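Long-range contacts in integral membrane indolylacetylinositol arabinosyltransferase EmbC (Mycolicibacterium smegmatis, PDB 7BVE), which probably transfers arabinose units as a membrane-embedded arabinosyltransferase, helping to build the arabinan of the mycobacterial cell wall: residues L618-W626 against P635-F643; R288-Y299 against P972-R980. All coordinates share one frame; numbering follows the deposited sequence.

Contact 1: L618-W626 against P635-F643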
loop_
_atom_site.group_PDB
_atom_site.type_symbol
_atom_site.label_atom_id
_atom_site.label_comp_id
_atom_site.label_asym_id
_atom_site.label_seq_id
_atom_site.Cartn_x
_atom_site.Cartn_y
_atom_site.Cartn_z
ATOM N N LEU A 618 3.489 -18.521 4.757
ATOM C CA LEU A 618 3.289 -17.125 4.389
ATOM C C LEU A 618 3.858 -16.815 3.008
ATOM O O LEU A 618 3.405 -15.875 2.350
ATOM C CB LEU A 618 3.911 -16.229 5.459
ATOM C CG LEU A 618 3.733 -14.720 5.395
ATOM C CD1 LEU A 618 2.274 -14.370 5.464
ATOM C CD2 LEU A 618 4.475 -14.091 6.540
ATOM N N SER A 619 4.825 -17.609 2.541
ATOM C CA SER A 619 5.388 -17.393 1.210
ATOM C C SER A 619 4.423 -17.750 0.085
ATOM O O SER A 619 4.399 -17.061 -0.935
ATOM C CB SER A 619 6.662 -18.204 1.055
ATOM O OG SER A 619 7.604 -17.816 2.028
ATOM N N PHE A 620 3.629 -18.811 0.237
ATOM C CA PHE A 620 2.760 -19.323 -0.819
ATOM C C PHE A 620 1.430 -18.599 -0.931
ATOM O O PHE A 620 0.522 -19.107 -1.593
ATOM C CB PHE A 620 2.487 -20.810 -0.623
ATOM C CG PHE A 620 3.566 -21.692 -1.131
ATOM C CD1 PHE A 620 3.638 -21.986 -2.480
ATOM C CD2 PHE A 620 4.495 -22.245 -0.286
ATOM C CE1 PHE A 620 4.620 -22.796 -2.971
ATOM C CE2 PHE A 620 5.485 -23.058 -0.774
ATOM C CZ PHE A 620 5.542 -23.334 -2.123
ATOM N N ALA A 621 1.289 -17.425 -0.329
ATOM C CA ALA A 621 0.031 -16.689 -0.347
ATOM C C ALA A 621 0.003 -15.665 -1.465
ATOM O O ALA A 621 -0.556 -14.582 -1.309
ATOM C CB ALA A 621 -0.208 -16.022 0.997
ATOM N N THR A 622 0.617 -15.985 -2.599
ATOM C CA THR A 622 0.734 -15.078 -3.727
ATOM C C THR A 622 0.791 -15.909 -5.001
ATOM O O THR A 622 0.502 -17.104 -4.988
ATOM C CB THR A 622 1.956 -14.179 -3.541
ATOM O OG1 THR A 622 2.071 -13.283 -4.647
ATOM C CG2 THR A 622 3.203 -15.002 -3.402
ATOM N N VAL A 623 1.168 -15.278 -6.107
ATOM C CA VAL A 623 1.196 -15.925 -7.408
ATOM C C VAL A 623 2.611 -16.378 -7.735
ATOM O O VAL A 623 3.592 -15.936 -7.140
ATOM C CB VAL A 623 0.659 -14.987 -8.502
ATOM C CG1 VAL A 623 -0.788 -14.711 -8.271
ATOM C CG2 VAL A 623 1.427 -13.699 -8.495
ATOM N N ASN A 624 2.720 -17.274 -8.707
ATOM C CA ASN A 624 4.010 -17.717 -9.233
ATOM C C ASN A 624 4.412 -16.855 -10.428
ATOM O O ASN A 624 4.694 -17.345 -11.512
ATOM C CB ASN A 624 3.933 -19.185 -9.632
ATOM C CG ASN A 624 5.276 -19.793 -9.910
ATOM O OD1 ASN A 624 6.271 -19.397 -9.315
ATOM N ND2 ASN A 624 5.332 -20.705 -10.863
ATOM N N GLY A 625 4.432 -15.545 -10.223
ATOM C CA GLY A 625 4.572 -14.596 -11.311
ATOM C C GLY A 625 6.016 -14.195 -11.545
ATOM O O GLY A 625 6.765 -13.951 -10.603
ATOM N N TRP A 626 6.388 -14.129 -12.815
ATOM C CA TRP A 626 7.692 -13.671 -13.261
ATOM C C TRP A 626 7.478 -12.472 -14.184
ATOM O O TRP A 626 6.356 -12.021 -14.391
ATOM C CB TRP A 626 8.447 -14.812 -13.938
ATOM C CG TRP A 626 8.698 -15.972 -13.034
ATOM C CD1 TRP A 626 7.958 -17.103 -12.941
ATOM C CD2 TRP A 626 9.763 -16.114 -12.092
ATOM N NE1 TRP A 626 8.486 -17.943 -12.000
ATOM C CE2 TRP A 626 9.597 -17.356 -11.461
ATOM C CE3 TRP A 626 10.834 -15.305 -11.711
ATOM C CZ2 TRP A 626 10.467 -17.814 -10.483
ATOM C CZ3 TRP A 626 11.696 -15.762 -10.750
ATOM C CH2 TRP A 626 11.510 -17.002 -10.142
ATOM N N PRO A 635 3.173 -22.595 -14.597
ATOM C CA PRO A 635 2.019 -22.963 -13.770
ATOM C C PRO A 635 1.792 -22.016 -12.605
ATOM O O PRO A 635 2.733 -21.588 -11.937
ATOM C CB PRO A 635 2.377 -24.366 -13.276
ATOM C CG PRO A 635 3.834 -24.462 -13.410
ATOM C CD PRO A 635 4.185 -23.662 -14.610
ATOM N N TRP A 636 0.511 -21.717 -12.368
ATOM C CA TRP A 636 0.008 -20.833 -11.311
ATOM C C TRP A 636 0.578 -19.427 -11.403
ATOM O O TRP A 636 0.789 -18.769 -10.388
ATOM C CB TRP A 636 0.245 -21.385 -9.904
ATOM C CG TRP A 636 -0.408 -22.682 -9.627
ATOM C CD1 TRP A 636 -1.738 -22.931 -9.614
ATOM C CD2 TRP A 636 0.225 -23.870 -9.152
ATOM N NE1 TRP A 636 -1.972 -24.229 -9.260
ATOM C CE2 TRP A 636 -0.779 -24.824 -8.956
ATOM C CE3 TRP A 636 1.550 -24.231 -8.910
ATOM C CZ2 TRP A 636 -0.505 -26.113 -8.530
ATOM C CZ3 TRP A 636 1.817 -25.505 -8.489
ATOM C CH2 TRP A 636 0.799 -26.431 -8.300
ATOM N N SER A 637 0.789 -18.935 -12.619
ATOM C CA SER A 637 1.387 -17.625 -12.813
ATOM C C SER A 637 0.403 -16.483 -12.614
ATOM O O SER A 637 0.815 -15.322 -12.657
ATOM C CB SER A 637 1.997 -17.561 -14.204
ATOM O OG SER A 637 1.014 -17.703 -15.206
ATOM N N ASN A 638 -0.873 -16.781 -12.401
ATOM C CA ASN A 638 -1.886 -15.755 -12.201
ATOM C C ASN A 638 -2.840 -16.097 -11.066
ATOM O O ASN A 638 -3.846 -15.401 -10.899
ATOM C CB ASN A 638 -2.685 -15.541 -13.484
ATOM C CG ASN A 638 -1.884 -14.851 -14.562
ATOM O OD1 ASN A 638 -1.161 -13.895 -14.297
ATOM N ND2 ASN A 638 -2.010 -15.332 -15.792
ATOM N N SER A 639 -2.565 -17.139 -10.289
ATOM C CA SER A 639 -3.446 -17.573 -9.219
ATOM C C SER A 639 -2.595 -18.175 -8.117
ATOM O O SER A 639 -1.391 -18.363 -8.277
ATOM C CB SER A 639 -4.484 -18.567 -9.734
ATOM O OG SER A 639 -3.867 -19.738 -10.224
ATOM N N PHE A 640 -3.225 -18.472 -6.985
ATOM C CA PHE A 640 -2.479 -19.034 -5.869
ATOM C C PHE A 640 -2.203 -20.509 -6.138
ATOM O O PHE A 640 -3.035 -21.188 -6.740
ATOM C CB PHE A 640 -3.227 -18.924 -4.534
ATOM C CG PHE A 640 -3.349 -17.526 -3.971
ATOM C CD1 PHE A 640 -2.893 -16.410 -4.648
ATOM C CD2 PHE A 640 -3.837 -17.358 -2.690
ATOM C CE1 PHE A 640 -3.008 -15.156 -4.098
ATOM C CE2 PHE A 640 -3.938 -16.109 -2.132
ATOM C CZ PHE A 640 -3.521 -15.009 -2.837
ATOM N N PRO A 641 -1.051 -21.028 -5.714
ATOM C CA PRO A 641 -0.791 -22.463 -5.863
ATOM C C PRO A 641 -1.714 -23.298 -4.992
ATOM O O PRO A 641 -1.861 -23.045 -3.797
ATOM C CB PRO A 641 0.670 -22.597 -5.426
ATOM C CG PRO A 641 1.244 -21.271 -5.656
ATOM C CD PRO A 641 0.168 -20.304 -5.335
ATOM N N GLU A 642 -2.337 -24.298 -5.605
ATOM C CA GLU A 642 -3.253 -25.181 -4.902
ATOM C C GLU A 642 -3.388 -26.479 -5.674
ATOM O O GLU A 642 -3.264 -26.499 -6.900
ATOM C CB GLU A 642 -4.629 -24.535 -4.720
ATOM C CG GLU A 642 -5.421 -24.288 -5.977
ATOM C CD GLU A 642 -6.740 -23.612 -5.686
ATOM O OE1 GLU A 642 -6.993 -23.284 -4.509
ATOM O OE2 GLU A 642 -7.531 -23.419 -6.629
ATOM N N PHE A 643 -3.626 -27.563 -4.946
ATOM C CA PHE A 643 -4.042 -28.812 -5.564
ATOM C C PHE A 643 -5.537 -29.042 -5.427
ATOM O O PHE A 643 -6.235 -29.192 -6.432
ATOM C CB PHE A 643 -3.280 -29.999 -4.970
ATOM C CG PHE A 643 -3.608 -31.299 -5.630
ATOM C CD1 PHE A 643 -3.135 -31.574 -6.901
ATOM C CD2 PHE A 643 -4.393 -32.245 -4.990
ATOM C CE1 PHE A 643 -3.438 -32.767 -7.525
ATOM C CE2 PHE A 643 -4.701 -33.442 -5.609
ATOM C CZ PHE A 643 -4.220 -33.702 -6.878
#
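Asn624 grips two successive carbonyls of 635-643, one with its side chain and one with its backbone. With CG anti to the backbone N (chi1 -168°), the amide swings out to Pro635, and ND2 donates to Pro635 O at 2.9 Å; the bond is almost straight (171° at the hydrogen) and the acceptor lies in the amide plane, which limits rotation of the group. Asn624 N donates to Trp636 O at 3.0 Å, coming in 26° off the carbonyl plane. Phe699 and Ser703 of helix 688-710 pack against the same side chain. In this GT-C-type membrane domain 618-626 carries the end of helix 602-619 into the connection to helix 647-668, to which 635-643 also belongs; the chain leaves helical geometry at Phe620 and later doubles back. Phe640 lays one face of its ring over the peptide linking Ala621 and Thr622, its CZ lying 3.4 Å from Ala621 O. Phe499 of the second subunit also packs on Ala621. Pro641 CB is directed toward 618-626, and its ring makes two contacts: CD lies 3.2 Å from Thr622 O, while CG meets the edge of the Phe620 ring, 4.0 Å from CD1. Val623 CG1 lies against the backbone of Asn638 and Ser639, 3.6 Å from Ser639 N.

Contact 2: R288-Y299 against P972-R980; sequences RVSEHAGYMANY and PCQRPFDHR
The backbones draw closest at the end of helix 281-293, where Ala293 CA lies 4.5 Å from Arg980 CA, before Gly294 takes a positive phi and ends the helix. This is an interdomain contact: a loop between strands 961-963 and 989-992 of the C-terminal domain runs along the helix of the GT-C-type membrane domain. Arg288 crosses Pro976 at about a right angle and, bent at chi3 (-61°), brings its guanidinium to two carbonyls: NH1 donates to Gln974 O at 3.0 Å from above the carbonyl plane, and NH2 makes a weak bond to Pro972 O, which Thr325 also engages. One residue on, Val289 CG1 touches Pro976 CG at 3.8 Å. His292 crosses Asp978 at about a right angle, with OD2 over one face of the imidazole; CB and CD of Arg980 pack near His292 NE2. His979 turns its ring back into the contact, where Ala293 CB sits over one face, 3.9 Å from the centroid, while Tyr295 OH, Ala297 CB and Tyr299 CE1 approach the ring obliquely. Tyr299 OH donates to Phe977 O, and that same hydroxyl oxygen lies over the centre of the Phe977 ring, 3.1 Å above its plane.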
loop_
_atom_site.group_PDB
_atom_site.type_symbol
_atom_site.label_atom_id
_atom_site.label_comp_id
_atom_site.label_asym_id
_atom_site.label_seq_id
_atom_site.Cartn_x
_atom_site.Cartn_y
_atom_site.Cartn_z
ATOM N N ARG A 288 24.753 -0.184 -25.524
ATOM C CA ARG A 288 24.957 -0.291 -26.957
ATOM C C ARG A 288 25.093 1.085 -27.600
ATOM O O ARG A 288 25.875 1.255 -28.540
ATOM C CB ARG A 288 23.821 -1.081 -27.596
ATOM C CG ARG A 288 24.198 -1.581 -28.964
ATOM C CD ARG A 288 23.069 -2.227 -29.724
ATOM N NE ARG A 288 22.502 -3.396 -29.075
ATOM C CZ ARG A 288 21.482 -4.078 -29.580
ATOM N NH1 ARG A 288 20.962 -3.727 -30.740
ATOM N NH2 ARG A 288 21.001 -5.125 -28.940
ATOM N N VAL A 289 24.356 2.086 -27.113
ATOM C CA VAL A 289 24.438 3.410 -27.740
ATOM C C VAL A 289 25.559 4.298 -27.192
ATOM O O VAL A 289 25.900 5.319 -27.823
ATOM C CB VAL A 289 23.101 4.159 -27.620
ATOM C CG1 VAL A 289 22.000 3.338 -28.214
ATOM C CG2 VAL A 289 22.801 4.495 -26.194
ATOM N N SER A 290 26.152 3.939 -26.047
ATOM C CA SER A 290 27.136 4.814 -25.422
ATOM C C SER A 290 28.449 4.935 -26.181
ATOM O O SER A 290 29.228 5.842 -25.884
ATOM C CB SER A 290 27.449 4.322 -24.030
ATOM O OG SER A 290 28.157 3.106 -24.088
ATOM N N GLU A 291 28.747 4.041 -27.114
ATOM C CA GLU A 291 30.010 4.173 -27.833
ATOM C C GLU A 291 29.939 5.250 -28.897
ATOM O O GLU A 291 30.886 6.020 -29.067
ATOM C CB GLU A 291 30.409 2.852 -28.474
ATOM C CG GLU A 291 30.905 1.811 -27.516
ATOM C CD GLU A 291 31.347 0.568 -28.241
ATOM O OE1 GLU A 291 31.071 0.462 -29.452
ATOM O OE2 GLU A 291 31.998 -0.290 -27.614
ATOM N N HIS A 292 28.838 5.299 -29.635
ATOM C CA HIS A 292 28.655 6.340 -30.631
ATOM C C HIS A 292 28.373 7.682 -29.982
ATOM O O HIS A 292 28.779 8.715 -30.518
ATOM C CB HIS A 292 27.522 5.952 -31.575
ATOM C CG HIS A 292 27.284 6.926 -32.683
ATOM N ND1 HIS A 292 28.127 7.043 -33.763
ATOM C CD2 HIS A 292 26.279 7.804 -32.894
ATOM C CE1 HIS A 292 27.660 7.963 -34.585
ATOM N NE2 HIS A 292 26.540 8.441 -34.080
ATOM N N ALA A 293 27.682 7.689 -28.831
ATOM C CA ALA A 293 27.384 8.960 -28.173
ATOM C C ALA A 293 28.632 9.658 -27.660
ATOM O O ALA A 293 28.679 10.889 -27.622
ATOM C CB ALA A 293 26.418 8.747 -27.018
ATOM N N GLY A 294 29.649 8.901 -27.271
ATOM C CA GLY A 294 30.845 9.461 -26.695
ATOM C C GLY A 294 30.837 9.555 -25.190
ATOM O O GLY A 294 31.852 9.950 -24.611
ATOM N N TYR A 295 29.727 9.218 -24.543
ATOM C CA TYR A 295 29.616 9.263 -23.093
ATOM C C TYR A 295 28.482 8.333 -22.694
ATOM O O TYR A 295 27.713 7.870 -23.536
ATOM C CB TYR A 295 29.395 10.696 -22.592
ATOM C CG TYR A 295 28.029 11.296 -22.833
ATOM C CD1 TYR A 295 27.683 11.830 -24.058
ATOM C CD2 TYR A 295 27.121 11.400 -21.804
ATOM C CE1 TYR A 295 26.450 12.380 -24.258
ATOM C CE2 TYR A 295 25.900 11.958 -21.994
ATOM C CZ TYR A 295 25.565 12.441 -23.215
ATOM O OH TYR A 295 24.331 13.000 -23.378
ATOM N N MET A 296 28.386 8.053 -21.403
ATOM C CA MET A 296 27.432 7.071 -20.891
ATOM C C MET A 296 26.180 7.802 -20.426
ATOM O O MET A 296 26.024 8.107 -19.248
ATOM C CB MET A 296 28.038 6.270 -19.748
ATOM C CG MET A 296 27.228 5.054 -19.368
ATOM S SD MET A 296 27.493 3.726 -20.527
ATOM C CE MET A 296 25.869 3.028 -20.566
ATOM N N ALA A 297 25.269 8.064 -21.351
ATOM C CA ALA A 297 24.020 8.738 -21.035
ATOM C C ALA A 297 23.002 7.755 -20.490
ATOM O O ALA A 297 22.979 6.586 -20.871
ATOM C CB ALA A 297 23.425 9.411 -22.268
ATOM N N ASN A 298 22.155 8.242 -19.600
ATOM C CA ASN A 298 20.926 7.530 -19.300
ATOM C C ASN A 298 19.945 7.840 -20.413
ATOM O O ASN A 298 19.665 9.007 -20.700
ATOM C CB ASN A 298 20.373 7.938 -17.944
ATOM C CG ASN A 298 19.289 7.012 -17.457
ATOM O OD1 ASN A 298 18.852 6.118 -18.167
ATOM N ND2 ASN A 298 18.882 7.193 -16.223
ATOM N N TYR A 299 19.421 6.796 -21.034
ATOM C CA TYR A 299 18.904 6.931 -22.384
ATOM C C TYR A 299 17.403 7.157 -22.386
ATOM O O TYR A 299 16.881 7.881 -23.234
ATOM C CB TYR A 299 19.295 5.680 -23.158
ATOM C CG TYR A 299 18.936 5.617 -24.607
ATOM C CD1 TYR A 299 19.576 6.414 -25.534
ATOM C CD2 TYR A 299 18.018 4.687 -25.060
ATOM C CE1 TYR A 299 19.271 6.321 -26.867
ATOM C CE2 TYR A 299 17.710 4.587 -26.381
ATOM C CZ TYR A 299 18.340 5.400 -27.278
ATOM O OH TYR A 299 18.031 5.295 -28.604
ATOM N N PRO A 972 17.221 -8.745 -29.632
ATOM C CA PRO A 972 18.617 -8.311 -29.581
ATOM C C PRO A 972 19.257 -8.020 -30.928
ATOM O O PRO A 972 20.338 -7.424 -30.948
ATOM C CB PRO A 972 19.294 -9.506 -28.915
ATOM C CG PRO A 972 18.568 -10.644 -29.437
ATOM C CD PRO A 972 17.137 -10.216 -29.598
ATOM N N CYS A 973 18.597 -8.408 -32.024
ATOM C CA CYS A 973 19.155 -8.196 -33.389
ATOM C C CYS A 973 18.787 -6.804 -33.920
ATOM O O CYS A 973 19.492 -6.314 -34.825
ATOM C CB CYS A 973 18.642 -9.259 -34.354
ATOM S SG CYS A 973 19.637 -10.774 -34.354
ATOM N N GLN A 974 17.727 -6.199 -33.377
ATOM C CA GLN A 974 17.264 -4.886 -33.805
ATOM C C GLN A 974 17.998 -3.788 -33.059
ATOM O O GLN A 974 18.182 -3.868 -31.844
ATOM C CB GLN A 974 15.759 -4.749 -33.584
ATOM C CG GLN A 974 14.937 -5.372 -34.685
ATOM C CD GLN A 974 14.828 -6.862 -34.579
ATOM O OE1 GLN A 974 14.945 -7.431 -33.502
ATOM N NE2 GLN A 974 14.660 -7.516 -35.712
ATOM N N ARG A 975 18.403 -2.738 -33.795
ATOM C CA ARG A 975 19.279 -1.787 -33.137
ATOM C C ARG A 975 18.535 -0.519 -32.743
ATOM O O ARG A 975 17.640 -0.074 -33.464
ATOM C CB ARG A 975 20.482 -1.422 -34.015
ATOM C CG ARG A 975 20.207 -0.625 -35.254
ATOM C CD ARG A 975 21.512 -0.176 -35.856
ATOM N NE ARG A 975 21.328 0.672 -37.023
ATOM C CZ ARG A 975 21.193 1.991 -36.969
ATOM N NH1 ARG A 975 21.033 2.687 -38.080
ATOM N NH2 ARG A 975 21.219 2.611 -35.803
ATOM N N PRO A 976 18.850 0.058 -31.590
ATOM C CA PRO A 976 18.199 1.303 -31.182
ATOM C C PRO A 976 18.784 2.497 -31.922
ATOM O O PRO A 976 19.805 2.405 -32.598
ATOM C CB PRO A 976 18.500 1.369 -29.688
ATOM C CG PRO A 976 19.754 0.631 -29.542
ATOM C CD PRO A 976 19.728 -0.463 -30.533
ATOM N N PHE A 977 18.116 3.633 -31.781
ATOM C CA PHE A 977 18.564 4.827 -32.475
ATOM C C PHE A 977 19.659 5.534 -31.678
ATOM O O PHE A 977 19.729 5.449 -30.451
ATOM C CB PHE A 977 17.382 5.760 -32.765
ATOM C CG PHE A 977 16.685 6.285 -31.545
ATOM C CD1 PHE A 977 15.659 5.576 -30.960
ATOM C CD2 PHE A 977 17.015 7.515 -31.017
ATOM C CE1 PHE A 977 15.013 6.060 -29.852
ATOM C CE2 PHE A 977 16.372 7.998 -29.910
ATOM C CZ PHE A 977 15.369 7.269 -29.332
ATOM N N ASP A 978 20.518 6.242 -32.400
ATOM C CA ASP A 978 21.704 6.873 -31.853
ATOM C C ASP A 978 21.433 8.325 -31.462
ATOM O O ASP A 978 20.357 8.873 -31.693
ATOM C CB ASP A 978 22.837 6.820 -32.873
ATOM C CG ASP A 978 23.416 5.441 -33.042
ATOM O OD1 ASP A 978 23.478 4.687 -32.054
ATOM O OD2 ASP A 978 23.810 5.107 -34.177
ATOM N N HIS A 979 22.444 8.949 -30.861
ATOM C CA HIS A 979 22.506 10.385 -30.636
ATOM C C HIS A 979 23.977 10.724 -30.495
ATOM O O HIS A 979 24.728 9.933 -29.931
ATOM C CB HIS A 979 21.712 10.808 -29.393
ATOM C CG HIS A 979 22.307 10.362 -28.093
ATOM N ND1 HIS A 979 23.134 11.167 -27.343
ATOM C CD2 HIS A 979 22.198 9.199 -27.412
ATOM C CE1 HIS A 979 23.498 10.525 -26.250
ATOM N NE2 HIS A 979 22.950 9.326 -26.271
ATOM N N ARG A 980 24.415 11.838 -31.072
ATOM C CA ARG A 980 25.838 12.125 -30.967
ATOM C C ARG A 980 26.153 13.451 -30.300
ATOM O O ARG A 980 26.861 13.469 -29.287
ATOM C CB ARG A 980 26.482 12.065 -32.345
ATOM C CG ARG A 980 27.980 11.968 -32.315
ATOM C CD ARG A 980 28.472 11.771 -33.717
ATOM N NE ARG A 980 29.916 11.645 -33.802
ATOM C CZ ARG A 980 30.568 11.486 -34.947
ATOM N NH1 ARG A 980 29.895 11.443 -36.086
ATOM N NH2 ARG A 980 31.888 11.379 -34.954
#

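Overall arrangement
Both segments of contact 1 fall between those of contact 2 in the sequence: 288-299 comes first, 618-626 and 635-643 follow, and 972-980 comes last. Their centres are 39 Å apart and the nearest atoms about 18 Å, so they do not touch. Contact 1 is local, joining the end of helix 602-619 and the chain after it to the later part of the same connection within the membrane domain. Contact 2 spans 672 residues and joins that domain to the C-terminal one. It lies close to the bound ethambutol, which touches Asn298 and is about 9 Å from the Tyr299 side chain. The drug's pocket draws residues from both domains, including Tyr282 and Trp965, consistent with the interface helping to shape it.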